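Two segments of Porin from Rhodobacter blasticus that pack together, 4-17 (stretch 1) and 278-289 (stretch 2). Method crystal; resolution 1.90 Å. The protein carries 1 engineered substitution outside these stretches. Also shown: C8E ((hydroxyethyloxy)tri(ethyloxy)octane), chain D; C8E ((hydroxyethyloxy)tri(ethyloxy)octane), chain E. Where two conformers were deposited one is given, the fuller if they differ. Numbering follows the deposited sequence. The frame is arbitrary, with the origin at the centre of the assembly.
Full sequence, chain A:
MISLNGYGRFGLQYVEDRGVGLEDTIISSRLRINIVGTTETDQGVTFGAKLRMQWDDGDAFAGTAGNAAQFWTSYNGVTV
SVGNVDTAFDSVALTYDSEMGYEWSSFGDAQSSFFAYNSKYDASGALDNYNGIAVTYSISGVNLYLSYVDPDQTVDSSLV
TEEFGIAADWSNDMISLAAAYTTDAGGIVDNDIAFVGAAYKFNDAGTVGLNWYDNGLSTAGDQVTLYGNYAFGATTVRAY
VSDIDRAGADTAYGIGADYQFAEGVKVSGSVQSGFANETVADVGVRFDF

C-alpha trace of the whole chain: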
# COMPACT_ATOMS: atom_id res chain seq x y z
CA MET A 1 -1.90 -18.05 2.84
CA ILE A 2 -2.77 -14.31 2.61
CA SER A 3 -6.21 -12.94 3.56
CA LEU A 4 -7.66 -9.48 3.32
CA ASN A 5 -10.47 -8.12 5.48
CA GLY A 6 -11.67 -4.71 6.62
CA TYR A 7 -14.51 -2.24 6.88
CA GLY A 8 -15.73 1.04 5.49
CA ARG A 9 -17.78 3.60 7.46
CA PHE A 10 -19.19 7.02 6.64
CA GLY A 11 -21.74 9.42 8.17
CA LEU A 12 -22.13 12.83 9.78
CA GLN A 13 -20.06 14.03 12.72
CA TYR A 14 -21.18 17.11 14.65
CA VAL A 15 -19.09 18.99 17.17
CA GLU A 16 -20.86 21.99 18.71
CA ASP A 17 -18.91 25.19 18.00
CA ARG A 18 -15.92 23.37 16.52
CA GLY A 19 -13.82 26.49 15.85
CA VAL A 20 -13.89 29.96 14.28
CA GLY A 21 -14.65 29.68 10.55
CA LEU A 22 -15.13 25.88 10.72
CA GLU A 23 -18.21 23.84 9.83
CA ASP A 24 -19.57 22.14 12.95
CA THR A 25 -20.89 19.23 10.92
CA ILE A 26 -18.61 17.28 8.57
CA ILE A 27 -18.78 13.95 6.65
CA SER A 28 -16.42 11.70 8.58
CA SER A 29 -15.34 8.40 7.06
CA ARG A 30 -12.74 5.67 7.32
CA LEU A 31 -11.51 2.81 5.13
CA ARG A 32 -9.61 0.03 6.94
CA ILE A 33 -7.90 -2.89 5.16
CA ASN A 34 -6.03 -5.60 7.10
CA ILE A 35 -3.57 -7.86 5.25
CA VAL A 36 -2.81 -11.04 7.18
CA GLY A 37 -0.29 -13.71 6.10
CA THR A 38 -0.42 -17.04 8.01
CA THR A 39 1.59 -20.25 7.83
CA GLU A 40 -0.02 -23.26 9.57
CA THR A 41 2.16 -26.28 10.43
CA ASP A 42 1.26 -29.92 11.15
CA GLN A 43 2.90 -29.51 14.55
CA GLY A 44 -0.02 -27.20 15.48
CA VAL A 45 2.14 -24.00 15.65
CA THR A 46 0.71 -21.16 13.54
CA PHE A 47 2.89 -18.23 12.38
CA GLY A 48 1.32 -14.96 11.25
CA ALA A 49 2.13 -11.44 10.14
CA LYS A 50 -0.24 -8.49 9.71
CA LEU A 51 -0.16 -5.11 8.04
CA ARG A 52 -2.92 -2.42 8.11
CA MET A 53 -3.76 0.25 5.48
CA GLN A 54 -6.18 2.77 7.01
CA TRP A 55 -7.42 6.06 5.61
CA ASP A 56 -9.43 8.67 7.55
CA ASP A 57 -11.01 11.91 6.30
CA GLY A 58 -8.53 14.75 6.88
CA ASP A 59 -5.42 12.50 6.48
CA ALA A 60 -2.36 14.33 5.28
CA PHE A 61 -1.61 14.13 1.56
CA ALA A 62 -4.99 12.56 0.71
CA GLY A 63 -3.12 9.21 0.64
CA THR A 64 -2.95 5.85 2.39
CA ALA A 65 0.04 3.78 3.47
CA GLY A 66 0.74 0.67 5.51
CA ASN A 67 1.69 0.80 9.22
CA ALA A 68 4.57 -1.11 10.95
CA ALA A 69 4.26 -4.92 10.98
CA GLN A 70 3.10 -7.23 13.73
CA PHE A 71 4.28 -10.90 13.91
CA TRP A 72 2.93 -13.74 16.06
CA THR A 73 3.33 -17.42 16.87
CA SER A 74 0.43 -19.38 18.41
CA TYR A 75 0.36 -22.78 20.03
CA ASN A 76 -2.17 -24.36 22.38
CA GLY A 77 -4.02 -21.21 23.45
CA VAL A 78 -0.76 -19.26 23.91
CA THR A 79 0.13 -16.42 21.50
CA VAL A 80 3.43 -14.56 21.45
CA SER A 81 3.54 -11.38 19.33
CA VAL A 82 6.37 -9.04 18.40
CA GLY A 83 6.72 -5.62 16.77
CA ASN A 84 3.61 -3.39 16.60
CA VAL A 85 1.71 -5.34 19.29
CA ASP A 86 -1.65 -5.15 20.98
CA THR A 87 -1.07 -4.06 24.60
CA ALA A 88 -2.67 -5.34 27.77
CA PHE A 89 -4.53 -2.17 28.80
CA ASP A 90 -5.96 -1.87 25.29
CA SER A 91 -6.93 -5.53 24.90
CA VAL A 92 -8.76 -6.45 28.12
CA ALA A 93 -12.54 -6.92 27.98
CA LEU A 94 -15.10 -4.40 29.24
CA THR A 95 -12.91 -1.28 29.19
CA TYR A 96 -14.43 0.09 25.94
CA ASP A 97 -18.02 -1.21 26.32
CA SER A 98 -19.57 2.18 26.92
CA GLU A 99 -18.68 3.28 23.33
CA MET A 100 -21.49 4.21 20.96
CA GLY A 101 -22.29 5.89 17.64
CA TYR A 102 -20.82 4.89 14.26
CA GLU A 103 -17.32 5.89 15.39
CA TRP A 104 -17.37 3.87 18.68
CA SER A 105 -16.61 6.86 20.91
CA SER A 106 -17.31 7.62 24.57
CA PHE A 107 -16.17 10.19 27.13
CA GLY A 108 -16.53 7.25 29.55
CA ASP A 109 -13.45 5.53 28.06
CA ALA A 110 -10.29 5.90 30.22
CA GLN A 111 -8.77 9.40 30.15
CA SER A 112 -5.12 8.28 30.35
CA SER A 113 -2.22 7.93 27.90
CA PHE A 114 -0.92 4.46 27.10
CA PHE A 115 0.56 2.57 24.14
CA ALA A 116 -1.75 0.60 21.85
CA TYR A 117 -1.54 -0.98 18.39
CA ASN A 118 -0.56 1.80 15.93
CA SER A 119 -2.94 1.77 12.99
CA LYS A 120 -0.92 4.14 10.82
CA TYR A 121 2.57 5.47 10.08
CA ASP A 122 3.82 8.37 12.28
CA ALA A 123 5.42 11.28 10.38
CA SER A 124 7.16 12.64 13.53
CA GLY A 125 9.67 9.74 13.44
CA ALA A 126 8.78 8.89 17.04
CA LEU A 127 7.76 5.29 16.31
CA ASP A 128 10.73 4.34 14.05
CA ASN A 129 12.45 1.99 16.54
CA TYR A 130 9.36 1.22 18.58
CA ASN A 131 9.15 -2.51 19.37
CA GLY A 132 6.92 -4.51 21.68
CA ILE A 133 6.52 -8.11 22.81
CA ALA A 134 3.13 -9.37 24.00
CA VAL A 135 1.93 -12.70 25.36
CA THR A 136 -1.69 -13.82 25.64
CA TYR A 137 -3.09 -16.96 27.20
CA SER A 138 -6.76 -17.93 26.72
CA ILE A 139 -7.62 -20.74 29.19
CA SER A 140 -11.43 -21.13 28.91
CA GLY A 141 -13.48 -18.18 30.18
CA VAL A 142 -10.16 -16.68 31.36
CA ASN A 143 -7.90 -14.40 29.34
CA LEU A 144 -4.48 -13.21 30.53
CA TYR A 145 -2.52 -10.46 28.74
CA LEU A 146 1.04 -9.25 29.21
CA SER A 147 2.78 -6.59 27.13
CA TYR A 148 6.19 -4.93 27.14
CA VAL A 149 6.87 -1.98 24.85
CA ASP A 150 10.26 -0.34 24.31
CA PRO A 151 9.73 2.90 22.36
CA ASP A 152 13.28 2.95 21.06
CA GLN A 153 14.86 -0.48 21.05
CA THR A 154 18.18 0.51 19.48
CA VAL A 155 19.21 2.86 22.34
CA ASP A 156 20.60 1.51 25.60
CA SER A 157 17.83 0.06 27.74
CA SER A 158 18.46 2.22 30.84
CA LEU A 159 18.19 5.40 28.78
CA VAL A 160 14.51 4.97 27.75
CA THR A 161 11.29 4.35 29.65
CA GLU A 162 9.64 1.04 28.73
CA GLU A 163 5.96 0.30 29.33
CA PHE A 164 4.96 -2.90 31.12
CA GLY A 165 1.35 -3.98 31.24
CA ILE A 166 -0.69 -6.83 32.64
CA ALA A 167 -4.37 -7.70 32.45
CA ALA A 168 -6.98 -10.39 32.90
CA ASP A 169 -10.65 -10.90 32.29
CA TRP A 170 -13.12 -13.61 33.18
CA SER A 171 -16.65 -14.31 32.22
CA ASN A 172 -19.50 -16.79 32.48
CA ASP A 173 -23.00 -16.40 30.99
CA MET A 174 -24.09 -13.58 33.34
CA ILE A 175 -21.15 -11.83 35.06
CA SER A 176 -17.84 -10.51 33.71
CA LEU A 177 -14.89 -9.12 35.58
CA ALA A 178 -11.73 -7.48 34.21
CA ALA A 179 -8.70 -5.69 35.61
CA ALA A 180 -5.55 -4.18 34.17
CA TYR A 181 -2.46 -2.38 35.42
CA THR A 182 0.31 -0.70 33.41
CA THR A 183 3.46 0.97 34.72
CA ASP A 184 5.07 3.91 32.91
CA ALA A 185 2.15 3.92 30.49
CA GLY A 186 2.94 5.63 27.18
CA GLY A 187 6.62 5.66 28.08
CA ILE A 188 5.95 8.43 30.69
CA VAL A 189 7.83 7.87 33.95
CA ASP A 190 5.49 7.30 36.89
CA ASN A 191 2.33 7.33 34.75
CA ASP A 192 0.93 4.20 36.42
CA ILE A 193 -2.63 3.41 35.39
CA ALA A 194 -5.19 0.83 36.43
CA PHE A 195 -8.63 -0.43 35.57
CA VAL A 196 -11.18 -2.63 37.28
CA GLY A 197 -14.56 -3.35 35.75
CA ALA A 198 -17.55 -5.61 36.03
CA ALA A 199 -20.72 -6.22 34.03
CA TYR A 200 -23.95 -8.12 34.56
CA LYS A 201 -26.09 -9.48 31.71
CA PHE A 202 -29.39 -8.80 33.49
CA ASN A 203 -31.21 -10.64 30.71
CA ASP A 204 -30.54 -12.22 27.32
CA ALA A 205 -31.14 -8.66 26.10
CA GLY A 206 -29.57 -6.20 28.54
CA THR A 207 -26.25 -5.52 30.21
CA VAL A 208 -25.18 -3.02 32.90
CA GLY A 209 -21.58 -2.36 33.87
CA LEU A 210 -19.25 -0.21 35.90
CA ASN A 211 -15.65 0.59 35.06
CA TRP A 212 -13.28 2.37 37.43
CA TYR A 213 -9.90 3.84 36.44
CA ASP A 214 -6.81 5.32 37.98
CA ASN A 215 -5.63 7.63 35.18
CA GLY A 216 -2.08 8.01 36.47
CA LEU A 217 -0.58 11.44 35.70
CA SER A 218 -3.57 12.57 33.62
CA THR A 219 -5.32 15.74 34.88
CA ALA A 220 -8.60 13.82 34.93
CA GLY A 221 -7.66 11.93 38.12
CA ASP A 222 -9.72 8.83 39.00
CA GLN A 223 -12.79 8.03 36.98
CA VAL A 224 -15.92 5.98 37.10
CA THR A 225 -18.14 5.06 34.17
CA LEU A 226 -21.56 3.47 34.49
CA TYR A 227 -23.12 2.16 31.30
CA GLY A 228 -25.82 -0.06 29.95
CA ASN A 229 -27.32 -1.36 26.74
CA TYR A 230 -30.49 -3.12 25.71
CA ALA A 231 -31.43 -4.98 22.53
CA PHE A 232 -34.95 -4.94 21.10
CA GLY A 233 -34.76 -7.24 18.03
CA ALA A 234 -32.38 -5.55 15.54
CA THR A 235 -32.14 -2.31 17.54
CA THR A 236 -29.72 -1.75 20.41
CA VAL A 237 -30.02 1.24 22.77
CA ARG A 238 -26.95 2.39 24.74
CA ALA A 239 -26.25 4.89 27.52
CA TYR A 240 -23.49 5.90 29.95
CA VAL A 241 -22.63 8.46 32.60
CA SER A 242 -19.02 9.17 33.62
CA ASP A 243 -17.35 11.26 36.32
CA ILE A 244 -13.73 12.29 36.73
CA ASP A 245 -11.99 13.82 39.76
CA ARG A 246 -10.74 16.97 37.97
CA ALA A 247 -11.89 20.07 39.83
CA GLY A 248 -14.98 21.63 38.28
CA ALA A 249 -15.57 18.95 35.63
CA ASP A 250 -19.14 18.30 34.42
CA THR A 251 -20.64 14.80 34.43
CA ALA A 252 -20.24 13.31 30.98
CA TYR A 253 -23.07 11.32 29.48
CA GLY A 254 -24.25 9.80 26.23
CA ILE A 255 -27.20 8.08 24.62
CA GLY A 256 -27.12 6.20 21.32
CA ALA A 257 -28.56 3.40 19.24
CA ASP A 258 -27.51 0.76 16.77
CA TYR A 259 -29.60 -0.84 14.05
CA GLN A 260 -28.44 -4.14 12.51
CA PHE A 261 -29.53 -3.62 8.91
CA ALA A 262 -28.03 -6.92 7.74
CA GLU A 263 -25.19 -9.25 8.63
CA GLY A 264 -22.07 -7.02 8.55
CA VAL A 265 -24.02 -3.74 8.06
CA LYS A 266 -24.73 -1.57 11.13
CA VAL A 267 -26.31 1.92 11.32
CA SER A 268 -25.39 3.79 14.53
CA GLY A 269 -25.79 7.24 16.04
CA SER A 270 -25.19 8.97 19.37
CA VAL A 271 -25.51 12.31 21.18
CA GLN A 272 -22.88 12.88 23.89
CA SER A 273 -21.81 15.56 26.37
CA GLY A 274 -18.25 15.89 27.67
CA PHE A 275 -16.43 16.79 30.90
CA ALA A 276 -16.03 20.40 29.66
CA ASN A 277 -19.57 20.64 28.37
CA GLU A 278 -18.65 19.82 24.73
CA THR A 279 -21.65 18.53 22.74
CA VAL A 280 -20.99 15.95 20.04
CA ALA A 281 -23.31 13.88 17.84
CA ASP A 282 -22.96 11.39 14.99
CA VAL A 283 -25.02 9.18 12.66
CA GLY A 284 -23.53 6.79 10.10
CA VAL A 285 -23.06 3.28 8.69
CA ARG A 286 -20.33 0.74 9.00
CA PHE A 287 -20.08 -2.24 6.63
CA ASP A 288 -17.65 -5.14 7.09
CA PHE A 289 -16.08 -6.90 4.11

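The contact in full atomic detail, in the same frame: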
# COMPACT_ATOMS: atom_id res chain seq x y z
N LEU A 4 -7.39 -10.89 3.20
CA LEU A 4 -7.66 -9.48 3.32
C LEU A 4 -9.02 -9.35 3.99
O LEU A 4 -9.95 -10.07 3.60
CB LEU A 4 -7.66 -8.70 2.04
CG LEU A 4 -6.57 -8.72 0.97
CD1 LEU A 4 -6.55 -7.29 0.31
CD2 LEU A 4 -5.20 -8.92 1.47
N ASN A 5 -9.17 -8.41 4.91
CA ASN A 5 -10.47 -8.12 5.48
C ASN A 5 -10.50 -6.63 5.84
O ASN A 5 -9.41 -6.04 5.92
CB ASN A 5 -10.83 -9.02 6.68
CG ASN A 5 -9.91 -8.77 7.88
OD1 ASN A 5 -10.10 -7.79 8.60
ND2 ASN A 5 -8.91 -9.59 8.13
N GLY A 6 -11.64 -6.10 6.21
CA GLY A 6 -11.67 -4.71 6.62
C GLY A 6 -13.08 -4.21 6.75
O GLY A 6 -14.03 -4.99 6.75
N TYR A 7 -13.21 -2.88 6.76
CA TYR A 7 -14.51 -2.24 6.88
C TYR A 7 -14.44 -0.82 6.31
O TYR A 7 -13.37 -0.23 6.16
CB TYR A 7 -14.99 -2.19 8.32
CG TYR A 7 -14.31 -1.29 9.32
CD1 TYR A 7 -14.48 0.09 9.28
CD2 TYR A 7 -13.51 -1.85 10.31
CE1 TYR A 7 -13.84 0.90 10.23
CE2 TYR A 7 -12.86 -1.07 11.27
CZ TYR A 7 -13.04 0.30 11.21
OH TYR A 7 -12.43 1.10 12.16
N GLY A 8 -15.62 -0.34 5.89
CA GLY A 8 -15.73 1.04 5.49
C GLY A 8 -16.83 1.63 6.43
O GLY A 8 -17.69 0.87 6.92
N ARG A 9 -16.72 2.92 6.69
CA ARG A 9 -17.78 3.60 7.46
C ARG A 9 -17.86 5.03 6.95
O ARG A 9 -16.82 5.63 6.62
CB ARG A 9 -17.61 3.51 8.96
CG ARG A 9 -16.55 4.46 9.53
CD ARG A 9 -16.31 4.15 11.02
NE ARG A 9 -15.40 5.13 11.56
CZ ARG A 9 -14.73 4.98 12.72
NH1 ARG A 9 -14.87 3.91 13.46
NH2 ARG A 9 -13.94 5.99 13.06
N PHE A 10 -19.08 5.58 6.98
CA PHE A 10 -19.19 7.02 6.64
C PHE A 10 -20.45 7.58 7.30
O PHE A 10 -21.38 6.78 7.55
CB PHE A 10 -19.18 7.20 5.11
CG PHE A 10 -20.32 6.56 4.36
CD1 PHE A 10 -21.55 7.18 4.30
CD2 PHE A 10 -20.18 5.34 3.71
CE1 PHE A 10 -22.63 6.61 3.64
CE2 PHE A 10 -21.25 4.80 3.01
CZ PHE A 10 -22.46 5.41 2.97
N GLY A 11 -20.54 8.87 7.53
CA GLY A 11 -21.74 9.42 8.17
C GLY A 11 -21.43 10.90 8.49
O GLY A 11 -20.49 11.49 7.93
N LEU A 12 -22.22 11.44 9.39
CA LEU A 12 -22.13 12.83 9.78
C LEU A 12 -21.60 12.89 11.22
O LEU A 12 -22.00 12.08 12.06
CB LEU A 12 -23.54 13.48 9.76
CG LEU A 12 -24.17 13.55 8.37
CD1 LEU A 12 -25.66 13.89 8.50
CD2 LEU A 12 -23.46 14.58 7.50
N GLN A 13 -20.69 13.82 11.42
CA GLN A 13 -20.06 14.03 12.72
C GLN A 13 -20.20 15.53 13.07
O GLN A 13 -19.71 16.37 12.34
CB GLN A 13 -18.59 13.67 12.65
CG GLN A 13 -17.88 13.77 14.01
CD GLN A 13 -16.39 14.02 13.80
OE1 GLN A 13 -15.98 15.15 13.60
NE2 GLN A 13 -15.55 12.97 13.72
N TYR A 14 -20.89 15.74 14.19
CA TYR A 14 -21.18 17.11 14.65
C TYR A 14 -20.48 17.37 15.98
O TYR A 14 -20.53 16.58 16.92
CB TYR A 14 -22.69 17.30 14.78
CG TYR A 14 -23.12 18.55 15.53
CD1 TYR A 14 -23.23 19.77 14.88
CD2 TYR A 14 -23.37 18.50 16.90
CE1 TYR A 14 -23.63 20.91 15.57
CE2 TYR A 14 -23.77 19.62 17.60
CZ TYR A 14 -23.92 20.82 16.92
OH TYR A 14 -24.30 21.95 17.63
N VAL A 15 -19.81 18.52 16.00
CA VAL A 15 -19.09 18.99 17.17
C VAL A 15 -19.54 20.46 17.40
O VAL A 15 -19.27 21.29 16.53
CB VAL A 15 -17.57 19.02 17.00
CG1 VAL A 15 -17.00 19.70 18.27
CG2 VAL A 15 -17.04 17.60 16.85
N GLU A 16 -20.32 20.65 18.45
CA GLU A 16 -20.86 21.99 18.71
C GLU A 16 -19.73 23.02 18.80
O GLU A 16 -18.73 22.76 19.47
CB GLU A 16 -21.67 22.00 20.00
CG GLU A 16 -22.36 23.36 20.19
CD GLU A 16 -23.32 23.30 21.38
OE1 GLU A 16 -22.95 22.64 22.40
OE2 GLU A 16 -24.40 23.92 21.27
N ASP A 17 -19.89 24.12 18.05
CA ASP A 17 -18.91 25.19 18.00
C ASP A 17 -17.48 24.70 17.87
O ASP A 17 -16.60 24.99 18.69
CB ASP A 17 -19.03 26.14 19.19
CG ASP A 17 -20.39 26.78 19.33
OD1 ASP A 17 -21.12 27.10 18.33
OD2 ASP A 17 -20.79 26.98 20.52
N GLU A 278 -18.60 19.94 26.19
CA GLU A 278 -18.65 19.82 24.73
C GLU A 278 -19.87 18.96 24.34
O GLU A 278 -20.19 17.97 25.00
CB GLU A 278 -17.49 18.92 24.23
CG GLU A 278 -16.13 19.29 24.79
CD GLU A 278 -15.77 18.44 26.00
OE1 GLU A 278 -16.58 18.39 27.00
OE2 GLU A 278 -14.67 17.78 26.01
N THR A 279 -20.53 19.33 23.26
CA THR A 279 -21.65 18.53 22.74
C THR A 279 -21.22 17.94 21.37
O THR A 279 -20.72 18.64 20.51
CB THR A 279 -22.90 19.39 22.56
OG1 THR A 279 -23.22 20.02 23.79
CG2 THR A 279 -24.11 18.56 22.13
N VAL A 280 -21.37 16.62 21.27
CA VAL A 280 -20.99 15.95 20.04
C VAL A 280 -22.13 15.01 19.61
O VAL A 280 -22.87 14.50 20.47
CB VAL A 280 -19.67 15.17 20.13
CG1 VAL A 280 -18.53 16.11 20.53
CG2 VAL A 280 -19.70 14.02 21.11
N ALA A 281 -22.31 14.82 18.32
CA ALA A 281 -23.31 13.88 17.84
C ALA A 281 -22.79 13.20 16.56
O ALA A 281 -22.01 13.82 15.81
CB ALA A 281 -24.64 14.56 17.53
N ASP A 282 -23.36 12.03 16.25
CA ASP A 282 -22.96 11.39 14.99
C ASP A 282 -24.08 10.47 14.51
O ASP A 282 -24.93 10.04 15.31
CB ASP A 282 -21.66 10.60 15.25
CG ASP A 282 -21.91 9.39 16.14
OD1 ASP A 282 -22.51 8.40 15.65
OD2 ASP A 282 -21.56 9.35 17.33
N VAL A 283 -24.13 10.18 13.24
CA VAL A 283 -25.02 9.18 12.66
C VAL A 283 -24.30 8.67 11.39
O VAL A 283 -23.87 9.47 10.56
CB VAL A 283 -26.44 9.70 12.36
CG1 VAL A 283 -26.49 10.79 11.31
CG2 VAL A 283 -27.34 8.53 11.92
N GLY A 284 -24.21 7.37 11.26
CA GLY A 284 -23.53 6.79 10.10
C GLY A 284 -23.72 5.27 10.00
O GLY A 284 -24.44 4.66 10.80
N VAL A 285 -23.05 4.73 8.99
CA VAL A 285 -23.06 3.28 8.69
C VAL A 285 -21.66 2.72 8.64
O VAL A 285 -20.72 3.38 8.20
CB VAL A 285 -23.56 2.96 7.28
CG1 VAL A 285 -24.57 1.81 7.24
CG2 VAL A 285 -24.23 4.13 6.58
N ARG A 286 -21.56 1.51 9.10
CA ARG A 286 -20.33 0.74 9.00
C ARG A 286 -20.71 -0.56 8.26
O ARG A 286 -21.73 -1.21 8.59
CB ARG A 286 -19.75 0.42 10.37
CG ARG A 286 -18.53 -0.49 10.27
CD ARG A 286 -18.10 -1.04 11.62
NE ARG A 286 -17.29 -2.26 11.51
CZ ARG A 286 -16.22 -2.50 12.27
NH1 ARG A 286 -15.82 -1.61 13.19
NH2 ARG A 286 -15.47 -3.61 12.18
N PHE A 287 -19.89 -1.00 7.34
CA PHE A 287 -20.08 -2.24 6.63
C PHE A 287 -18.74 -3.01 6.62
O PHE A 287 -17.70 -2.45 6.35
CB PHE A 287 -20.66 -2.04 5.25
CG PHE A 287 -19.92 -1.04 4.38
CD1 PHE A 287 -20.12 0.32 4.52
CD2 PHE A 287 -19.00 -1.50 3.45
CE1 PHE A 287 -19.49 1.24 3.66
CE2 PHE A 287 -18.35 -0.60 2.61
CZ PHE A 287 -18.60 0.76 2.72
N ASP A 288 -18.80 -4.29 6.96
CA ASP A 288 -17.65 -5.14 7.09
C ASP A 288 -17.50 -5.99 5.82
O ASP A 288 -18.54 -6.38 5.27
CB ASP A 288 -17.81 -6.07 8.31
CG ASP A 288 -17.52 -5.26 9.57
OD1 ASP A 288 -18.44 -4.50 10.06
OD2 ASP A 288 -16.35 -5.28 10.10
N PHE A 289 -16.29 -6.14 5.32
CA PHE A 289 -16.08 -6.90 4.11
C PHE A 289 -14.83 -7.76 4.20
O PHE A 289 -14.64 -8.50 3.17
CB PHE A 289 -16.06 -6.02 2.85
CG PHE A 289 -15.20 -4.79 2.95
CD1 PHE A 289 -13.84 -4.89 3.09
CD2 PHE A 289 -15.83 -3.55 2.97
CE1 PHE A 289 -13.06 -3.71 3.23
CE2 PHE A 289 -15.07 -2.39 3.08
CZ PHE A 289 -13.68 -2.49 3.25
OXT PHE A 289 -14.07 -7.69 5.19
C1 C8E D . -27.02 17.66 11.18
C2 C8E D . -26.16 17.48 12.38
C3 C8E D . -26.65 16.46 13.27
C4 C8E D . -26.08 15.17 12.78
C5 C8E D . -26.14 14.33 14.01
C6 C8E D . -27.04 13.24 13.77
C7 C8E D . -27.47 12.92 15.13
C8 C8E D . -28.53 11.88 15.03
O9 C8E D . -28.64 10.86 16.03
C10 C8E D . -29.21 11.25 17.27
C11 C8E D . -28.80 10.23 18.29
O12 C8E D . -29.62 9.02 18.17
C13 C8E D . -30.05 8.51 19.45
C14 C8E D . -31.52 8.30 19.93
O15 C8E D . -31.88 7.94 21.31
C16 C8E D . -32.47 6.61 21.36
C17 C8E D . -33.98 6.56 21.11
O18 C8E D . -34.91 5.53 21.48
C19 C8E D . -34.66 4.16 21.08
C20 C8E D . -35.24 3.48 19.76
O21 C8E D . -34.66 4.03 18.55
C1 C8E E . -26.39 18.65 -1.22
C2 C8E E . -25.40 19.66 -0.77
C3 C8E E . -24.39 19.00 0.08
C4 C8E E . -24.85 19.26 1.46
C5 C8E E . -24.31 18.03 2.15
C6 C8E E . -25.28 17.50 3.07
C7 C8E E . -25.51 16.18 2.56
C8 C8E E . -25.81 15.18 3.60
O9 C8E E . -25.48 13.82 3.32
C10 C8E E . -26.06 13.20 2.18
C11 C8E E . -25.41 11.92 1.83
O12 C8E E . -24.17 11.52 2.41
C13 C8E E . -23.88 11.27 3.78
C14 C8E E . -24.39 10.61 5.06
O15 C8E E . -24.79 9.23 5.33
C16 C8E E . -26.06 9.29 6.03
C17 C8E E . -26.04 8.72 7.43
O18 C8E E . -26.55 7.49 8.00
C19 C8E E . -27.44 6.66 7.22
C20 C8E E . -29.01 6.60 7.37
O21 C8E E . -29.61 6.94 8.63
O HOH W 1 -12.84 -10.32 3.32
O HOH W 2 -13.84 -6.05 10.04
O HOH W 3 -16.54 1.54 13.36

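A β-strand that meets its neighbour usually pairs the backbone donors and acceptors that face the seam, and the closure of this porin barrel, where the first strand meets the last, is a clear example. Strands 4-15 and 279-288 run antiparallel at 173°, so residues alternate between hydrogen-bonded and non-hydrogen-bonded pairs. In each hydrogen-bonded pair both amides donate across the seam: Gly8 N to Phe287 O (3.0 Å) and Phe287 N to Gly8 O (2.9 Å), then likewise Phe10 with Val285, Leu12 with Val283 and Tyr14 with Ala281. Beyond the last bridge Glu16 N reaches Thr279 O at 2.9 Å, and Thr279 OG1 donates to Glu16 OE1 at 3.0 Å, so a side-chain bond joins the ladder's end.

At the other end the chain terminus itself completes the pattern. Phe289 N donates to Gly6 O (2.9 Å), while Gly6 N finds its acceptor in the terminal carboxylate, Phe289 OXT, at 3.1 Å. The second carboxylate oxygen, Phe289 O, accepts from a water at 2.6 Å that also donates to Leu4 O at 2.9 Å.

One charged pair is matched within a strand. Arg286 forms a two-pronged salt bridge with Asp288, NE to OD1 at 2.9 Å and NH2 to OD2 at 2.8 Å. Its remaining nitrogen, Arg286 NH1, donates to a water 3.2 Å away, which also accepts from Arg9 NH1 at 2.9 Å; the shared water links two like charges. The guanidinium also lies flat on the Tyr7 ring, with Arg286 CZ 3.8 Å from the centroid of that ring and over its face.

Glycine permits the close approach elsewhere. Gly11 and Gly284 bring their CA atoms within 3.7 Å, and an ideal CB on Gly11 would lie 2.2 Å from Val283 O, a clash.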